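Local coordinates for protein diheme cytochrome c (Shewanella baltica, PDB 3U99) that carries two covalently bound c-type hemes and probably passes electrons between redox partners in the bacterium, at residues C22-P27 with Q120-H125. Residues are numbered along the deposited sequence; the frame is centred on the assembly and turned at random.
With HEC (heme c), chain B.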
loop_
_atom_site.group_PDB
_atom_site.type_symbol
_atom_site.label_atom_id
_atom_site.label_comp_id
_atom_site.label_asym_id
_atom_site.label_seq_id
_atom_site.Cartn_x
_atom_site.Cartn_y
_atom_site.Cartn_z
ATOM N N CYS A 22 4.933 8.931 3.877
ATOM C CA CYS A 22 4.488 8.555 5.213
ATOM C C CYS A 22 4.448 7.054 5.434
ATOM O O CYS A 22 4.414 6.512 6.536
ATOM C CB CYS A 22 3.056 9.059 5.420
ATOM S SG CYS A 22 2.995 10.886 5.428
ATOM N N HIS A 23 4.366 6.273 4.364
ATOM C CA HIS A 23 4.311 4.840 4.251
ATOM C C HIS A 23 4.928 4.484 2.906
ATOM O O HIS A 23 5.229 5.345 2.095
ATOM C CB HIS A 23 2.882 4.323 4.337
ATOM C CG HIS A 23 1.881 4.931 3.413
ATOM N ND1 HIS A 23 1.877 4.758 2.058
ATOM C CD2 HIS A 23 0.865 5.717 3.712
ATOM C CE1 HIS A 23 0.842 5.439 1.554
ATOM N NE2 HIS A 23 0.195 6.043 2.539
ATOM N N MET A 24 5.136 3.217 2.681
ATOM C CA MET A 24 5.699 2.757 1.386
ATOM C C MET A 24 4.745 3.170 0.284
ATOM O O MET A 24 3.533 3.302 0.447
ATOM C CB MET A 24 5.789 1.217 1.386
ATOM C CG MET A 24 4.480 0.488 1.678
ATOM S SD MET A 24 4.571 -1.230 1.085
ATOM C CE MET A 24 4.430 -0.988 -0.651
ATOM N N ALA A 25 5.337 3.293 -0.901
ATOM C CA ALA A 25 4.567 3.605 -2.076
ATOM C C ALA A 25 3.913 2.337 -2.608
ATOM O O ALA A 25 4.539 1.435 -3.167
ATOM C CB ALA A 25 5.421 4.255 -3.143
ATOM N N TYR A 26 2.596 2.253 -2.416
ATOM C CA TYR A 26 1.851 1.079 -2.825
ATOM C C TYR A 26 1.821 0.930 -4.337
ATOM O O TYR A 26 1.466 1.871 -5.036
ATOM C CB TYR A 26 0.415 1.133 -2.335
ATOM C CG TYR A 26 0.322 1.150 -0.825
ATOM C CD1 TYR A 26 0.717 0.031 -0.086
ATOM C CD2 TYR A 26 -0.115 2.247 -0.125
ATOM C CE1 TYR A 26 0.645 0.051 1.298
ATOM C CE2 TYR A 26 -0.202 2.271 1.247
ATOM C CZ TYR A 26 0.192 1.149 1.964
ATOM O OH TYR A 26 0.105 1.254 3.329
ATOM N N PRO A 27 2.205 -0.193 -4.909
ATOM C CA PRO A 27 2.066 -0.371 -6.363
ATOM C C PRO A 27 0.659 -0.071 -6.832
ATOM O O PRO A 27 -0.344 -0.450 -6.217
ATOM C CB PRO A 27 2.418 -1.849 -6.563
ATOM C CG PRO A 27 3.441 -2.113 -5.461
ATOM C CD PRO A 27 2.926 -1.321 -4.280
ATOM N N GLN A 120 1.588 -1.432 6.528
ATOM C CA GLN A 120 2.940 -1.189 5.977
ATOM C C GLN A 120 3.468 -2.524 5.493
ATOM O O GLN A 120 4.131 -3.294 6.194
ATOM C CB GLN A 120 3.887 -0.503 6.963
ATOM C CG GLN A 120 5.315 -0.268 6.420
ATOM C CD GLN A 120 5.442 1.042 5.662
ATOM O OE1 GLN A 120 4.580 1.431 4.922
ATOM N NE2 GLN A 120 6.552 1.745 5.804
ATOM N N CYS A 121 3.171 -2.845 4.237
ATOM C CA CYS A 121 3.515 -4.159 3.736
ATOM C C CYS A 121 5.005 -4.459 3.818
ATOM O O CYS A 121 5.342 -5.638 3.928
ATOM C CB CYS A 121 3.151 -4.255 2.247
ATOM S SG CYS A 121 1.618 -3.413 1.701
ATOM N N SER A 122 5.853 -3.467 3.655
ATOM C CA SER A 122 7.281 -3.644 3.573
ATOM C C SER A 122 7.866 -4.118 4.890
ATOM O O SER A 122 9.032 -4.537 4.915
ATOM C CB SER A 122 7.932 -2.334 3.167
ATOM O OG SER A 122 7.542 -1.290 4.012
ATOM N N ASN A 123 7.089 -4.110 5.982
ATOM C CA ASN A 123 7.641 -4.685 7.219
ATOM C C ASN A 123 7.808 -6.175 7.047
ATOM O O ASN A 123 8.705 -6.720 7.683
ATOM C CB ASN A 123 6.687 -4.387 8.372
ATOM C CG ASN A 123 6.756 -2.978 8.876
ATOM O OD1 ASN A 123 7.699 -2.226 8.650
ATOM N ND2 ASN A 123 5.671 -2.586 9.564
ATOM N N CYS A 124 7.035 -6.840 6.244
ATOM C CA CYS A 124 7.045 -8.279 6.057
ATOM C C CYS A 124 7.538 -8.677 4.660
ATOM O O CYS A 124 8.190 -9.698 4.481
ATOM C CB CYS A 124 5.655 -8.867 6.276
ATOM S SG CYS A 124 4.976 -8.551 7.914
ATOM N N HIS A 125 7.150 -7.900 3.669
ATOM C CA HIS A 125 7.500 -8.088 2.272
ATOM C C HIS A 125 8.524 -7.033 1.969
ATOM O O HIS A 125 8.194 -5.891 1.602
ATOM C CB HIS A 125 6.284 -7.938 1.388
ATOM C CG HIS A 125 5.111 -8.819 1.609
ATOM N ND1 HIS A 125 5.056 -10.094 1.084
ATOM C CD2 HIS A 125 3.923 -8.611 2.205
ATOM C CE1 HIS A 125 3.874 -10.599 1.385
ATOM N NE2 HIS A 125 3.137 -9.737 2.065
HETATM FE FE HEC B . 1.226 -10.039 2.645
HETATM C CHA HEC B . 1.125 -13.162 1.325
HETATM C CHB HEC B . 0.301 -8.732 -0.327
HETATM C CHC HEC B . 1.058 -6.925 4.118
HETATM C CHD HEC B . 2.464 -11.335 5.513
HETATM N NA HEC B . 0.855 -10.782 0.829
HETATM C C1A HEC B . 0.844 -12.089 0.448
HETATM C C2A HEC B . 0.556 -12.237 -0.951
HETATM C C3A HEC B . 0.327 -10.994 -1.412
HETATM C C4A HEC B . 0.497 -10.072 -0.294
HETATM C CMA HEC B . -0.007 -10.553 -2.837
HETATM C CAA HEC B . 0.568 -13.523 -1.731
HETATM C CBA HEC B . 2.015 -13.936 -1.941
HETATM C CGA HEC B . 2.245 -15.249 -2.665
HETATM O O1A HEC B . 1.261 -15.685 -3.347
HETATM O O2A HEC B . 3.338 -15.807 -2.786
HETATM N NB HEC B . 0.754 -8.188 1.982
HETATM C C1B HEC B . 0.363 -7.838 0.691
HETATM C C2B HEC B . 0.139 -6.447 0.671
HETATM C C3B HEC B . 0.312 -5.977 1.909
HETATM C C4B HEC B . 0.735 -7.048 2.742
HETATM C CMB HEC B . -0.249 -5.723 -0.638
HETATM C CAB HEC B . 0.268 -4.531 2.442
HETATM C CBB HEC B . -1.081 -3.784 2.043
HETATM N NC HEC B . 1.648 -9.278 4.468
HETATM C C1C HEC B . 1.532 -8.007 4.856
HETATM C C2C HEC B . 2.037 -7.784 6.160
HETATM C C3C HEC B . 2.472 -9.049 6.540
HETATM C C4C HEC B . 2.247 -9.952 5.491
HETATM C CMC HEC B . 2.174 -6.474 6.879
HETATM C CAC HEC B . 3.203 -9.409 7.816
HETATM C CBC HEC B . 2.400 -9.229 9.105
HETATM N ND HEC B . 1.669 -11.887 3.307
HETATM C C1D HEC B . 2.173 -12.182 4.532
HETATM C C2D HEC B . 2.308 -13.608 4.661
HETATM C C3D HEC B . 1.846 -14.174 3.519
HETATM C C4D HEC B . 1.487 -13.031 2.650
HETATM C CMD HEC B . 2.820 -14.314 5.892
HETATM C CAD HEC B . 1.792 -15.656 3.211
HETATM C CBD HEC B . 0.493 -16.208 3.888
HETATM C CGD HEC B . 0.440 -17.729 3.987
HETATM O O1D HEC B . 0.827 -18.123 2.728
HETATM O O2D HEC B . -0.621 -18.172 4.645
#
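Two CXXCH heme-binding motifs of this diheme cytochrome c come together here: His23, at the end of the first, and Met24 and Tyr26 just after it pack against Gln120, Cys121 and Ser122, at the start of the second. Each motif serves its own heme. His23 and His46 ligate one iron, and His125 and His101 the other, so both hemes are bis-histidine. Gln120 makes the polar link across the contact. Its OE1 accepts a hydrogen bond from Met24 N at 2.9 Å, nearly straight at 172°, with the donor tilted 22° from the amide plane. CG lies anti to the backbone N, and a bend at chi2 (87°) sets CD, with OE1 facing Met24 N. The same OE1 also lies against Met24 CG and His23 CB. An alanine here would probably leave Met24 N without this acceptor and open a gap beside Met24 CG. The Met24 and Gln120 side chains run past each other in opposing senses, and Met24 SD rests 3.5 Å from Cys121 CB. Met24 also steadies an iron ligand: His23 ND1 donates to Met24 O at 2.7 Å, with the oxygen in the ring plane. This bond would fix the rotation of the imidazole and probably make it a more electron-rich ligand. Tyr26 is anchored by its OH, which is hydrogen-bonded to Ser119 O. Its ring meets Cys121 edge-on, in a sulfur-aromatic contact. Cys121 SG lies in the ring plane, 3.6 Å from Tyr26 CE1, and is itself bonded to heme CAB at 1.9 Å.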